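Local structure of uncharacterized protein (Bacteroides uniformis, 4K61) at residues Asn71-Ala74 with Ala75-Tyr78. The protein is of unknown function but belongs to the DUF2874 family of putative beta-lactamase-inhibitor-like, PepSY-like proteins. Numbering follows the deposited sequence.
Sequences NAFA and ASEY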
loop_
_atom_site.group_PDB
_atom_site.type_symbol
_atom_site.label_atom_id
_atom_site.label_comp_id
_atom_site.label_asym_id
_atom_site.label_seq_id
_atom_site.Cartn_x
_atom_site.Cartn_y
_atom_site.Cartn_z
ATOM N N ASN A 71 -14.977 -11.146 4.419
ATOM C CA ASN A 71 -16.149 -11.799 3.857
ATOM C C ASN A 71 -16.319 -11.538 2.385
ATOM O O ASN A 71 -16.660 -12.442 1.649
ATOM C CB ASN A 71 -17.414 -11.393 4.620
ATOM C CG ASN A 71 -17.398 -11.881 6.042
ATOM O OD1 ASN A 71 -16.712 -12.846 6.369
ATOM N ND2 ASN A 71 -18.136 -11.200 6.903
ATOM N N ALA A 72 -16.067 -10.310 1.943
ATOM C CA ALA A 72 -16.234 -9.965 0.542
ATOM C C ALA A 72 -15.182 -10.657 -0.304
ATOM O O ALA A 72 -15.482 -11.139 -1.395
ATOM C CB ALA A 72 -16.192 -8.463 0.339
ATOM N N PHE A 73 -13.948 -10.728 0.205
ATOM C CA PHE A 73 -12.898 -11.430 -0.509
ATOM C C PHE A 73 -13.255 -12.915 -0.642
ATOM O O PHE A 73 -13.144 -13.487 -1.723
ATOM C CB PHE A 73 -11.541 -11.275 0.196
ATOM C CG PHE A 73 -10.479 -12.133 -0.383
ATOM C CD1 PHE A 73 -9.861 -11.792 -1.563
ATOM C CD2 PHE A 73 -10.125 -13.335 0.241
ATOM C CE1 PHE A 73 -8.887 -12.606 -2.138
ATOM C CE2 PHE A 73 -9.161 -14.156 -0.328
ATOM C CZ PHE A 73 -8.541 -13.791 -1.511
ATOM N N ALA A 74 -13.675 -13.521 0.469
ATOM C CA ALA A 74 -14.015 -14.958 0.510
ATOM C C ALA A 74 -15.156 -15.296 -0.445
ATOM O O ALA A 74 -15.178 -16.373 -1.017
ATOM C CB ALA A 74 -14.360 -15.369 1.924
ATOM N N ALA A 75 -16.082 -14.372 -0.628
ATOM C CA ALA A 75 -17.204 -14.570 -1.537
ATOM C C ALA A 75 -16.858 -14.325 -3.007
ATOM O O ALA A 75 -17.617 -14.709 -3.873
ATOM C CB ALA A 75 -18.368 -13.677 -1.133
ATOM N N SER A 76 -15.720 -13.695 -3.289
ATOM C CA SER A 76 -15.338 -13.353 -4.655
ATOM C C SER A 76 -14.658 -14.491 -5.428
ATOM O O SER A 76 -14.185 -15.458 -4.849
ATOM C CB SER A 76 -14.398 -12.138 -4.635
ATOM O OG SER A 76 -13.096 -12.505 -4.259
ATOM N N GLU A 77 -14.522 -14.307 -6.740
ATOM C CA GLU A 77 -13.773 -15.258 -7.590
ATOM C C GLU A 77 -12.325 -15.401 -7.149
ATOM O O GLU A 77 -11.687 -16.461 -7.331
ATOM C CB GLU A 77 -13.731 -14.804 -9.045
ATOM C CG GLU A 77 -15.026 -14.302 -9.642
ATOM C CD GLU A 77 -14.888 -12.855 -10.047
ATOM O OE1 GLU A 77 -14.954 -11.983 -9.153
ATOM O OE2 GLU A 77 -14.672 -12.607 -11.251
ATOM N N TYR A 78 -11.801 -14.330 -6.550
ATOM C CA TYR A 78 -10.390 -14.277 -6.234
ATOM C C TYR A 78 -9.978 -15.130 -5.028
ATOM O O TYR A 78 -8.787 -15.348 -4.783
ATOM C CB TYR A 78 -9.963 -12.834 -6.050
ATOM C CG TYR A 78 -10.245 -12.019 -7.292
ATOM C CD1 TYR A 78 -9.468 -12.165 -8.416
ATOM C CD2 TYR A 78 -11.320 -11.160 -7.348
ATOM C CE1 TYR A 78 -9.734 -11.455 -9.582
ATOM C CE2 TYR A 78 -11.603 -10.435 -8.499
ATOM C CZ TYR A 78 -10.812 -10.584 -9.602
ATOM O OH TYR A 78 -11.075 -9.874 -10.757
#
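Ala-75 N reaches back to Asn-71 O at 3.0 Å in the usual i to i+4 helical bond, and one residue on the pattern tightens: Ser-76 N bonds to Phe-73 O, three residues back, while the Ser-76 backbone itself turns out of helical geometry. That carbonyl takes a second donor from the same residue. Ser-76 OG lies 2.7 Å from Phe-73 O, only 17° out of the carbonyl plane, whereas the backbone N of Ser-76 sits well above that plane. The serine hydroxyl is turned in between its own backbone N and carbonyl carbon (chi1 77°), which swings OG back over the helix end to meet the carbonyl. OG also takes a weak bond from Tyr-78 N, 3.2 Å away, so a single hydroxyl links the last turn of the helix to the short 3-10 segment that follows. This is the exit from helix 67-75, which packs on the antiparallel sheet of a probably PepSY-like domain; the loop here leads on to strand 82-90. Phe-73 carries its ring mainly outward from the helix, leaning somewhat toward the C-terminal end, with CG standing opposite the backbone N (chi1 172°), and its far end comes up obliquely to the Tyr-78 backbone, CZ lying 3.6 Å from Tyr-78 O. Alongside, Phe-73 CE1 touches Tyr-78 CB at 4.1 Å. The buried phenyl also rests on Val-100, Val-102 and Phe-115 of the sheet, while the Tyr-78 ring leads away from the helix to meet Tyr-111 edge-to-face. Ser-79 OG lies where its one hydrogen can be shared between Ala-74 O and Ser-76 O.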